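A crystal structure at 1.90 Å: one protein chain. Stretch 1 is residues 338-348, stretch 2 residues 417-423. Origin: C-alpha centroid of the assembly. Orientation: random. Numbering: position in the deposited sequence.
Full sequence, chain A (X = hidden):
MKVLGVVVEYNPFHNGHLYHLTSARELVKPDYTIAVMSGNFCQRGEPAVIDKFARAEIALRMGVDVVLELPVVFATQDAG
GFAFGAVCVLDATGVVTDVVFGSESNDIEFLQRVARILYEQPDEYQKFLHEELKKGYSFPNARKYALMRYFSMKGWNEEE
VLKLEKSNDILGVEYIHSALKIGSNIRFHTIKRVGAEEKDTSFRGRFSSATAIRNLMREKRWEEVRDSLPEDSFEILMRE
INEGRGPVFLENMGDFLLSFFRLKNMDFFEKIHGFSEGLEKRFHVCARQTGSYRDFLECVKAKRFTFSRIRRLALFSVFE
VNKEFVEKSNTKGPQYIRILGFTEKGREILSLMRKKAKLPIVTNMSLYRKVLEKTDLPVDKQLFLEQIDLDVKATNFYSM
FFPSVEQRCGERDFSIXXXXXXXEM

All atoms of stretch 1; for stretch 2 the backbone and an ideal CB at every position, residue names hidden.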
# COMPACT_ATOMS: atom_id res chain seq x y z
N ARG A 338 -24.08 -5.02 -12.40
CA ARG A 338 -23.60 -3.66 -12.68
C ARG A 338 -23.69 -3.38 -14.18
O ARG A 338 -23.09 -4.10 -14.96
CB ARG A 338 -22.14 -3.47 -12.19
CG ARG A 338 -21.48 -2.16 -12.68
CD ARG A 338 -21.87 -0.96 -11.80
NE ARG A 338 -21.26 0.29 -12.29
CZ ARG A 338 -20.02 0.68 -11.98
NH1 ARG A 338 -19.28 -0.06 -11.15
NH2 ARG A 338 -19.54 1.82 -12.46
N ILE A 339 -24.42 -2.34 -14.57
CA ILE A 339 -24.53 -1.97 -15.98
C ILE A 339 -23.41 -0.99 -16.32
O ILE A 339 -23.37 0.09 -15.76
CB ILE A 339 -25.87 -1.27 -16.31
CG1 ILE A 339 -27.09 -2.08 -15.84
CG2 ILE A 339 -25.94 -0.90 -17.81
CD1 ILE A 339 -27.14 -3.48 -16.32
N LEU A 340 -22.48 -1.39 -17.19
CA LEU A 340 -21.45 -0.47 -17.67
C LEU A 340 -21.87 0.31 -18.91
O LEU A 340 -21.31 1.38 -19.18
CB LEU A 340 -20.15 -1.23 -17.96
CG LEU A 340 -19.44 -1.82 -16.75
CD1 LEU A 340 -18.24 -2.59 -17.25
CD2 LEU A 340 -19.02 -0.74 -15.71
N GLY A 341 -22.83 -0.21 -19.67
CA GLY A 341 -23.29 0.49 -20.85
C GLY A 341 -24.38 -0.26 -21.60
O GLY A 341 -24.55 -1.48 -21.43
N PHE A 342 -25.14 0.48 -22.40
CA PHE A 342 -26.12 -0.14 -23.29
C PHE A 342 -26.45 0.79 -24.45
O PHE A 342 -26.22 2.00 -24.38
CB PHE A 342 -27.40 -0.55 -22.52
CG PHE A 342 -28.05 0.57 -21.73
CD1 PHE A 342 -27.60 0.89 -20.45
CD2 PHE A 342 -29.15 1.26 -22.23
CE1 PHE A 342 -28.22 1.88 -19.71
CE2 PHE A 342 -29.77 2.28 -21.49
CZ PHE A 342 -29.31 2.59 -20.22
N THR A 343 -26.98 0.21 -25.52
CA THR A 343 -27.44 1.02 -26.63
C THR A 343 -28.93 1.36 -26.54
O THR A 343 -29.65 0.80 -25.72
CB THR A 343 -27.24 0.31 -27.96
OG1 THR A 343 -28.07 -0.86 -27.99
CG2 THR A 343 -25.77 -0.09 -28.14
N GLU A 344 -29.39 2.21 -27.44
CA GLU A 344 -30.81 2.50 -27.56
C GLU A 344 -31.64 1.23 -27.75
O GLU A 344 -32.71 1.06 -27.14
CB GLU A 344 -31.05 3.46 -28.72
CG GLU A 344 -32.49 3.85 -28.88
CD GLU A 344 -32.68 4.88 -29.96
OE1 GLU A 344 -31.67 5.43 -30.45
OE2 GLU A 344 -33.85 5.13 -30.32
N LYS A 345 -31.15 0.33 -28.59
CA LYS A 345 -31.77 -0.98 -28.77
C LYS A 345 -31.70 -1.78 -27.46
O LYS A 345 -32.67 -2.43 -27.08
CB LYS A 345 -31.08 -1.76 -29.89
CG LYS A 345 -31.62 -3.19 -30.09
CD LYS A 345 -33.06 -3.16 -30.61
CE LYS A 345 -33.53 -4.56 -31.05
NZ LYS A 345 -34.95 -4.56 -31.55
N GLY A 346 -30.55 -1.72 -26.79
CA GLY A 346 -30.35 -2.36 -25.51
C GLY A 346 -31.36 -2.01 -24.44
O GLY A 346 -31.62 -2.83 -23.54
N ARG A 347 -31.94 -0.81 -24.51
CA ARG A 347 -32.99 -0.39 -23.57
C ARG A 347 -34.09 -1.42 -23.41
O ARG A 347 -34.59 -1.64 -22.30
CB ARG A 347 -33.67 0.91 -24.04
CG ARG A 347 -32.86 2.19 -23.92
CD ARG A 347 -33.69 3.32 -24.55
NE ARG A 347 -33.10 4.64 -24.34
CZ ARG A 347 -33.42 5.71 -25.06
NH1 ARG A 347 -34.31 5.62 -26.06
NH2 ARG A 347 -32.84 6.89 -24.80
N GLU A 348 -34.49 -2.00 -24.53
CA GLU A 348 -35.59 -2.95 -24.57
C GLU A 348 -35.29 -4.17 -23.70
O GLU A 348 -36.15 -4.62 -22.95
CB GLU A 348 -35.88 -3.38 -26.01
CG GLU A 348 -36.26 -2.21 -26.93
CD GLU A 348 -36.20 -2.56 -28.41
OE1 GLU A 348 -35.99 -3.75 -28.74
OE2 GLU A 348 -36.37 -1.64 -29.24
N UNK A 417 -21.31 7.75 -15.98
CA UNK A 417 -22.53 6.94 -16.03
C UNK A 417 -22.39 5.86 -17.11
O UNK A 417 -21.48 5.93 -17.94
CB UNK A 417 -23.75 7.82 -16.30
N UNK A 418 -23.27 4.84 -17.10
CA UNK A 418 -23.22 3.82 -18.15
C UNK A 418 -23.10 4.43 -19.53
O UNK A 418 -23.83 5.38 -19.86
CB UNK A 418 -24.47 2.93 -18.09
N UNK A 419 -22.19 3.91 -20.34
CA UNK A 419 -22.06 4.39 -21.71
C UNK A 419 -23.40 4.23 -22.43
O UNK A 419 -24.05 3.20 -22.29
CB UNK A 419 -20.95 3.64 -22.45
N UNK A 420 -23.80 5.24 -23.20
CA UNK A 420 -25.02 5.10 -24.01
C UNK A 420 -24.81 5.52 -25.46
O UNK A 420 -24.30 6.61 -25.74
CB UNK A 420 -26.15 5.93 -23.40
N UNK A 421 -25.27 4.69 -26.40
CA UNK A 421 -25.14 5.01 -27.83
C UNK A 421 -26.49 4.90 -28.48
O UNK A 421 -27.19 3.91 -28.29
CB UNK A 421 -24.14 4.09 -28.53
N UNK A 422 -26.86 5.91 -29.26
CA UNK A 422 -28.10 5.85 -30.02
C UNK A 422 -27.94 4.87 -31.17
O UNK A 422 -26.84 4.61 -31.63
CB UNK A 422 -28.49 7.23 -30.54
N UNK A 423 -29.05 4.30 -31.62
CA UNK A 423 -28.96 3.24 -32.62
C UNK A 423 -29.44 3.81 -33.94
O UNK A 423 -28.87 4.79 -34.44
CB UNK A 423 -29.78 2.01 -32.22

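Position 417 has its CA-to-CB bond pointing away from stretch 1, and no atom of that stretch lies within 5.5 Å of the ideal CB. Stretch 1 sets no demand, and almost any residue would suit. It is His417, which makes no contact with stretch 1.

Position 418 has phi -47° and psi 133°, angles that proline tolerates well. Its CB points sideways, 3.7 Å from Leu340 O, and its backbone N is not hydrogen-bonded to stretch 1. Ile339 and the Phe342 ring offer apolar surface nearby. A compact apolar residue would fit, proline included. It is Pro418. Its CB lies 4.2 Å from Phe342 CE1 and 4.3 Å from Ile339 CG2.

Position 419 begins the parallel pairing, opposite Gly341. Its N donates to Leu340 O at 2.9 Å, and its O accepts from Phe342 N at 2.9 Å. The CB is on the same sheet face as the side chain of Thr343. The ideal CB is 4.2 Å from Gly341 CA. Valine, isoleucine or another strand-forming residue would suit. It is Ile419, with chi1 and chi2 both m. Its CG1 lies 3.7 Å from Leu340 O. A CB on Gly341 would lie only 3.2 Å from Ile419 O, so the glycine leaves room for that carbonyl.

Position 420 pairs with Phe342, and both CB atoms point to the same face, the opposite one from 419. Stretch 1 offers the Phe342 ring, the Glu344 backbone and the guanidinium of Arg347. A long apolar side chain could reach them, and an aromatic one could also meet the guanidinium. It is Phe420. With chi1 t, its ring presents an edge to the face of Phe342; CD1 is 3.8 Å from Phe342 CE2. Its CZ lies over one face of the Arg347 guanidinium, 3.5 Å from Arg347 NH2.

Position 421 pairs with Thr343. Its N donates weakly to Phe342 O at 3.5 Å, and its O accepts from Glu344 N at 2.9 Å. The ideal CB is 4.5 Å from Thr343 CG2, so stretch 1 constrains this side chain little. Several aliphatic residues would do. It is Leu421, in the m, t rotamer. Its CB lies 4.5 Å from Thr343 CG2, and its side chain comes no nearer to stretch 1.

Position 422 points away overall, yet its ideal CB is 3.7 Å from Glu344 OE1. Many polar residues would suit, and a basic one would complement the acid. It is Arg422. Its NE stays 4.0 Å from Glu344 OE1, beyond a salt bridge. One water donates to Glu344 OE1 at 2.6 Å and accepts weakly from Arg422 NE at 3.4 Å.

Position 423 points toward stretch 1. Its N donates to Glu344 OE1 at 3.1 Å. The ideal CB is 4.0 Å from Glu344 CB. A small side chain, such as serine, threonine or valine, would fit. It is Thr423, whose CG2 sits 3.7 Å from Thr343 CB and 3.2 Å from Lys345 N.

Stretch 2 417-423: HPIFLRT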
# COMPACT_ATOMS: atom_id res chain seq x y z
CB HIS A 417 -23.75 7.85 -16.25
CG HIS A 417 -24.07 8.68 -15.05
ND1 HIS A 417 -23.63 9.98 -14.90
CD2 HIS A 417 -24.72 8.37 -13.90
CE1 HIS A 417 -24.02 10.45 -13.72
NE2 HIS A 417 -24.68 9.49 -13.10
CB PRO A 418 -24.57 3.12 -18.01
CG PRO A 418 -24.85 3.20 -16.53
CD PRO A 418 -24.29 4.53 -16.08
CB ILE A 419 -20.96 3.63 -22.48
CG1 ILE A 419 -19.65 3.60 -21.69
CG2 ILE A 419 -20.81 4.20 -23.92
CD1 ILE A 419 -19.20 4.98 -21.21
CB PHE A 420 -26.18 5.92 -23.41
CG PHE A 420 -27.46 5.79 -24.19
CD1 PHE A 420 -28.27 4.66 -24.04
CD2 PHE A 420 -27.83 6.75 -25.11
CE1 PHE A 420 -29.44 4.52 -24.79
CE2 PHE A 420 -29.00 6.62 -25.86
CZ PHE A 420 -29.80 5.50 -25.70
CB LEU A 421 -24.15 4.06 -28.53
CG LEU A 421 -22.75 3.96 -27.94
CD1 LEU A 421 -21.90 2.97 -28.74
CD2 LEU A 421 -22.10 5.32 -27.91
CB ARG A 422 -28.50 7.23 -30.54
CG ARG A 422 -28.72 8.22 -29.41
CD ARG A 422 -29.30 9.52 -29.95
NE ARG A 422 -30.63 9.31 -30.50
CZ ARG A 422 -31.44 10.29 -30.88
NH1 ARG A 422 -31.05 11.56 -30.75
NH2 ARG A 422 -32.63 10.01 -31.38
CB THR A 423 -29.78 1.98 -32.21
OG1 THR A 423 -31.12 2.36 -31.89
CG2 THR A 423 -29.13 1.20 -30.97
O HOH W 1 -31.57 6.88 -32.65
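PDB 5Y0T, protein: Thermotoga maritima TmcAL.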